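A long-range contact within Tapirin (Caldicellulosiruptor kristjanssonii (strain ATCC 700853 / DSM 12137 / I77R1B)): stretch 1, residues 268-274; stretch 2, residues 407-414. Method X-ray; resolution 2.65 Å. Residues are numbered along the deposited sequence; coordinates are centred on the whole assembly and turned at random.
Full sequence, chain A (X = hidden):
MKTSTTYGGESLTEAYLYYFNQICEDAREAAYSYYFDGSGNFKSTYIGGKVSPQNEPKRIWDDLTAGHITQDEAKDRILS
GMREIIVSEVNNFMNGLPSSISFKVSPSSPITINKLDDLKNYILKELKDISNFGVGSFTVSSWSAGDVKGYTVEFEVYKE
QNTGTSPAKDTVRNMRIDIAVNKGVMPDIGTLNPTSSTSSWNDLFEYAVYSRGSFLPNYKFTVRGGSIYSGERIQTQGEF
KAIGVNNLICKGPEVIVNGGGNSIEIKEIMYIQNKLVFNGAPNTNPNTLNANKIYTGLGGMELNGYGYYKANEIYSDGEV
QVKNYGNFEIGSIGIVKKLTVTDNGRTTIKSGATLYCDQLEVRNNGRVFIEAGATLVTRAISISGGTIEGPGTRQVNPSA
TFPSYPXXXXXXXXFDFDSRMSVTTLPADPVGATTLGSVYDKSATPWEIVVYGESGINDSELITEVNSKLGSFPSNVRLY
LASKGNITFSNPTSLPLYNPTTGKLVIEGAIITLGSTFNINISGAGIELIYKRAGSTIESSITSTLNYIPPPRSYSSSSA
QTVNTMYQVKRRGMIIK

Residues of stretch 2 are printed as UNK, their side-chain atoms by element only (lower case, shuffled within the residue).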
ATOM      1  N   GLU A 268      -3.702   7.808  -6.839  1.00 27.56           N
ATOM      2  CA  GLU A 268      -4.702   8.676  -6.245  1.00 29.56           C
ATOM      3  C   GLU A 268      -4.338   8.871  -4.790  1.00 27.65           C
ATOM      4  O   GLU A 268      -3.416   9.641  -4.479  1.00 29.06           O
ATOM      5  CB  GLU A 268      -6.111   8.121  -6.494  1.00 30.61           C
ATOM      6  CG  GLU A 268      -6.559   8.178  -7.978  1.00 33.76           C
ATOM      7  CD  GLU A 268      -6.379   9.569  -8.632  1.00 53.59           C
ATOM      8  OE1 GLU A 268      -6.434  10.597  -7.905  1.00 54.41           O
ATOM      9  OE2 GLU A 268      -6.191   9.634  -9.880  1.00 42.77           O
ATOM     10  N   ILE A 269      -4.999   8.193  -3.849  1.00 19.34           N
ATOM     11  CA  ILE A 269      -4.887   8.514  -2.429  1.00 21.61           C
ATOM     12  C   ILE A 269      -4.096   7.438  -1.696  1.00 19.74           C
ATOM     13  O   ILE A 269      -4.399   6.242  -1.803  1.00 17.11           O
ATOM     14  CB  ILE A 269      -6.271   8.695  -1.783  1.00 27.32           C
ATOM     15  CG1 ILE A 269      -6.916   9.993  -2.283  1.00 25.00           C
ATOM     16  CG2 ILE A 269      -6.152   8.674  -0.259  1.00 15.82           C
ATOM     17  CD1 ILE A 269      -8.397   9.883  -2.605  1.00 17.06           C
ATOM     18  N   MET A 270      -3.094   7.870  -0.937  1.00 17.64           N
ATOM     19  CA  MET A 270      -2.470   7.062   0.104  1.00 25.29           C
ATOM     20  C   MET A 270      -2.921   7.621   1.448  1.00 17.23           C
ATOM     21  O   MET A 270      -2.473   8.694   1.864  1.00 18.71           O
ATOM     22  CB  MET A 270      -0.950   7.073  -0.019  1.00 24.76           C
ATOM     23  CG  MET A 270      -0.233   6.161   0.952  1.00 15.16           C
ATOM     24  SD  MET A 270       1.541   6.235   0.627  1.00 26.36           S
ATOM     25  CE  MET A 270       2.062   4.715   1.399  1.00 28.27           C
ATOM     26  N   TYR A 271      -3.826   6.910   2.106  1.00 17.95           N
ATOM     27  CA  TYR A 271      -4.353   7.311   3.403  1.00 23.71           C
ATOM     28  C   TYR A 271      -3.627   6.526   4.488  1.00 19.21           C
ATOM     29  O   TYR A 271      -3.672   5.290   4.506  1.00 18.40           O
ATOM     30  CB  TYR A 271      -5.870   7.085   3.474  1.00 21.00           C
ATOM     31  CG  TYR A 271      -6.514   7.468   4.799  1.00 19.12           C
ATOM     32  CD1 TYR A 271      -6.376   6.654   5.923  1.00 22.64           C
ATOM     33  CD2 TYR A 271      -7.260   8.640   4.929  1.00 23.06           C
ATOM     34  CE1 TYR A 271      -6.957   6.988   7.141  1.00 24.89           C
ATOM     35  CE2 TYR A 271      -7.855   8.985   6.144  1.00 26.90           C
ATOM     36  CZ  TYR A 271      -7.696   8.148   7.248  1.00 27.91           C
ATOM     37  OH  TYR A 271      -8.263   8.454   8.460  1.00 26.17           O
ATOM     38  N   ILE A 272      -2.989   7.238   5.400  1.00 16.90           N
ATOM     39  CA  ILE A 272      -2.262   6.627   6.500  1.00 22.07           C
ATOM     40  C   ILE A 272      -2.915   7.098   7.792  1.00 27.17           C
ATOM     41  O   ILE A 272      -2.695   8.236   8.233  1.00 28.68           O
ATOM     42  CB  ILE A 272      -0.776   6.981   6.467  1.00 23.82           C
ATOM     43  CG1 ILE A 272      -0.188   6.600   5.103  1.00 24.31           C
ATOM     44  CG2 ILE A 272      -0.045   6.318   7.623  1.00 23.36           C
ATOM     45  CD1 ILE A 272      -0.295   5.126   4.755  1.00 17.22           C
ATOM     46  N   GLN A 273      -3.701   6.215   8.414  1.00 21.69           N
ATOM     47  CA  GLN A 273      -4.480   6.575   9.600  1.00 23.79           C
ATOM     48  C   GLN A 273      -3.623   7.198  10.702  1.00 25.94           C
ATOM     49  O   GLN A 273      -4.004   8.216  11.292  1.00 29.60           O
ATOM     50  CB  GLN A 273      -5.202   5.338  10.133  1.00 33.82           C
ATOM     51  CG  GLN A 273      -5.771   5.489  11.531  1.00 25.01           C
ATOM     52  CD  GLN A 273      -7.030   6.316  11.530  1.00 25.97           C
ATOM     53  OE1 GLN A 273      -7.742   6.385  10.527  1.00 32.53           O
ATOM     54  NE2 GLN A 273      -7.313   6.956  12.653  1.00 37.45           N
ATOM     55  N   ASN A 274      -2.468   6.598  11.011  1.00 20.14           N
ATOM     56  CA  ASN A 274      -1.617   7.126  12.074  1.00 25.39           C
ATOM     57  C   ASN A 274      -0.209   7.462  11.593  1.00 32.88           C
ATOM     58  O   ASN A 274       0.134   8.647  11.517  1.00 29.70           O
ATOM     59  CB  ASN A 274      -1.575   6.158  13.253  1.00 27.99           C
ATOM     60  CG  ASN A 274      -0.681   6.655  14.370  1.00 34.14           C
ATOM     61  OD1 ASN A 274      -0.935   7.713  14.960  1.00 31.62           O
ATOM     62  ND2 ASN A 274       0.386   5.906  14.657  1.00 36.65           N
ATOM     63  N   UNK A 407     -11.453  17.256   0.981  1.00 31.97           N
ATOM     64  CA  UNK A 407     -12.486  16.452   1.656  1.00 27.21           C
ATOM     65  C   UNK A 407     -12.246  14.951   1.669  1.00 31.96           C
ATOM     66  O   UNK A 407     -12.882  14.259   2.480  1.00 27.86           O
ATOM     67  c   UNK A 407     -13.760  16.788   0.872  1.00 30.62           C
ATOM     68  c   UNK A 407     -12.002  18.026  -0.153  1.00 27.07           C
ATOM     69  c   UNK A 407     -13.268  17.297  -0.457  1.00 32.68           C
ATOM     70  N   UNK A 408     -11.357  14.419   0.821  1.00 28.44           N
ATOM     71  CA  UNK A 408     -11.169  12.966   0.802  1.00 33.84           C
ATOM     72  C   UNK A 408     -10.677  12.448   2.142  1.00 27.97           C
ATOM     73  O   UNK A 408     -10.933  11.290   2.491  1.00 25.93           O
ATOM     74  c   UNK A 408      -6.684  11.916   0.966  1.00 24.26           C
ATOM     75  c   UNK A 408      -8.063  13.859  -0.405  1.00 21.06           C
ATOM     76  c   UNK A 408      -8.029  11.749   0.671  1.00 21.84           C
ATOM     77  c   UNK A 408      -8.737  12.724   0.003  1.00 20.56           C
ATOM     78  c   UNK A 408      -6.026  13.046   0.568  1.00 20.68           C
ATOM     79  c   UNK A 408      -6.717  14.023  -0.123  1.00 24.80           C
ATOM     80  c   UNK A 408     -10.203  12.539  -0.321  1.00 29.78           C
ATOM     81  N   UNK A 409      -9.966  13.283   2.896  1.00 25.79           N
ATOM     82  CA  UNK A 409      -9.425  12.844   4.174  1.00 30.43           C
ATOM     83  C   UNK A 409     -10.555  12.442   5.110  1.00 32.14           C
ATOM     84  O   UNK A 409     -10.565  11.337   5.665  1.00 27.88           O
ATOM     85  c   UNK A 409      -6.590  15.418   4.137  1.00 23.68           C
ATOM     86  c   UNK A 409      -7.296  14.125   3.913  1.00 23.64           C
ATOM     87  c   UNK A 409      -8.154  13.583   6.231  1.00 34.34           C
ATOM     88  c   UNK A 409      -8.536  13.940   4.782  1.00 30.82           C
ATOM     89  N   UNK A 410     -11.538  13.324   5.285  1.00 32.04           N
ATOM     90  CA  UNK A 410     -12.610  12.991   6.211  1.00 35.30           C
ATOM     91  C   UNK A 410     -13.448  11.842   5.672  1.00 30.57           C
ATOM     92  O   UNK A 410     -13.795  10.924   6.423  1.00 30.20           O
ATOM     93  c   UNK A 410     -12.815  15.161   7.519  1.00 42.35           C
ATOM     94  o   UNK A 410     -13.179  16.358   7.542  1.00 48.80           O
ATOM     95  c   UNK A 410     -13.468  14.221   6.505  1.00 37.66           C
ATOM     96  o   UNK A 410     -11.935  14.707   8.287  1.00 41.29           O
ATOM     97  N   UNK A 411     -13.727  11.853   4.366  1.00 24.32           N
ATOM     98  CA  UNK A 411     -14.462  10.768   3.721  1.00 25.44           C
ATOM     99  C   UNK A 411     -13.919   9.399   4.110  1.00 29.94           C
ATOM    100  O   UNK A 411     -14.679   8.479   4.436  1.00 37.15           O
ATOM    101  c   UNK A 411     -15.224  12.070   1.695  1.00 38.90           C
ATOM    102  o   UNK A 411     -15.054  12.406   0.506  1.00 37.94           O
ATOM    103  o   UNK A 411     -16.035  12.631   2.473  1.00 47.86           O
ATOM    104  c   UNK A 411     -14.395  10.924   2.203  1.00 31.97           C
ATOM    105  N   UNK A 412     -12.600   9.241   4.060  1.00 29.06           N
ATOM    106  CA  UNK A 412     -11.994   7.944   4.335  1.00 29.92           C
ATOM    107  C   UNK A 412     -11.948   7.678   5.831  1.00 29.86           C
ATOM    108  O   UNK A 412     -12.302   6.586   6.293  1.00 30.35           O
ATOM    109  c   UNK A 412     -10.758   7.869   2.160  1.00 22.56           C
ATOM    110  c   UNK A 412      -9.837   6.655   4.215  1.00 19.01           C
ATOM    111  c   UNK A 412      -9.475   7.805   1.395  1.00 16.90           C
ATOM    112  c   UNK A 412     -10.598   7.868   3.691  1.00 29.91           C
ATOM    113  N   UNK A 413     -11.530   8.678   6.613  1.00 30.20           N
ATOM    114  CA  UNK A 413     -11.590   8.566   8.067  1.00 31.17           C
ATOM    115  C   UNK A 413     -12.984   8.159   8.538  1.00 36.72           C
ATOM    116  O   UNK A 413     -13.126   7.438   9.533  1.00 36.94           O
ATOM    117  c   UNK A 413     -10.595  11.149  10.776  1.00 38.70           C
ATOM    118  c   UNK A 413     -10.516   9.811  10.058  1.00 24.39           C
ATOM    119  n   UNK A 413      -8.211  11.841  11.286  1.00 47.48           N
ATOM    120  c   UNK A 413      -9.414  12.073  10.426  1.00 46.29           C
ATOM    121  c   UNK A 413     -11.181   9.901   8.691  1.00 33.73           C
ATOM    122  N   UNK A 414     -14.018   8.592   7.825  1.00 34.17           N
ATOM    123  CA  UNK A 414     -15.390   8.391   8.253  1.00 34.03           C
ATOM    124  C   UNK A 414     -16.010   7.127   7.692  1.00 36.76           C
ATOM    125  O   UNK A 414     -17.148   6.808   8.050  1.00 42.73           O
ATOM    126  c   UNK A 414     -16.038  10.805   8.756  1.00 37.17           C
ATOM    127  o   UNK A 414     -15.641  10.667   9.916  1.00 35.40           O
ATOM    128  n   UNK A 414     -16.306  11.998   8.226  1.00 34.14           N
ATOM    129  c   UNK A 414     -16.256   9.593   7.852  1.00 34.23           C
TER
HETATM  130  O   HOH W   1      -6.129  10.279  11.711  1.00 35.22           O

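Position 407 carries three side-chain carbons that close a ring onto its own backbone N, the mark of proline; nothing of it reaches stretch 1, and Pro407 serves the helix through its O, which accepts a hydrogen bond from N of residue 411 (3.2 Å).

At position 408 one carbon leads into a ring of six carbons with no further atom, so the residue is phenylalanine. Its ring lies against Ile269, whose CG1 sits over the face, 3.9 Å from the ring centroid of Phe408, in a CH-pi contact; CG2 of Ile269 also comes within 3.5 Å of Phe408 CE1.

Position 409 has four carbons forked at the first, one arm two carbons long, which identifies isoleucine. The side chain leaves sideways and touches stretch 1 little. The backbone does more: Ile409 O lies 3.6 Å from Tyr271 CE2, at the edge of the tyrosine ring and near its plane, and accepts a hydrogen bond from N of residue 413 (3.0 Å).

Positions 410 and 411 each show two carbons, the second bearing two oxygens. Each is a short carboxylate, aspartate, and neither touches the strand; Asp410 points away and Asp411 sideways, both exposed.

Position 412 repeats the pattern of four carbons forked at the first with one longer arm: isoleucine again, now directed toward the strand. Ile412 CG2 stands over the face of the Tyr271 ring, 3.5 Å from its centroid and 3.3 Å from Tyr271 CD2, while Ile412 CD1 packs 3.8 Å from Ile269 CG2.

Position 413 extends four carbons in a row to a terminal nitrogen, hence lysine. Its aliphatic part passes Tyr271, with CG of Lys413 3.1 Å from Tyr271 OH. Lys413 NZ donates to a water (2.6 Å from NZ to the water O) that in turn donates to Gln273 O (3.0 Å from the water O).

Position 414 has two carbons, the second carrying one oxygen and one nitrogen. The two heteroatoms fit an amide, and Asn414 points away from the strand.

The contact is chiefly apolar. Ile269 and Tyr271, alternate residues of the strand, direct their side chains toward the helix, whereas Met270 between them points away. Phe408 and Ile412, one helical turn apart, answer from the other side, with Ile412 touching both strand residues. No direct hydrogen bond joins the stretches; Tyr271 OH instead donates to Gln273 OE1 (3.0 Å) within its own stretch, and the water between Lys413 and Gln273 supplies a polar bridge beside the apolar packing.

Stretch 2 407-414: PFIDDIKN
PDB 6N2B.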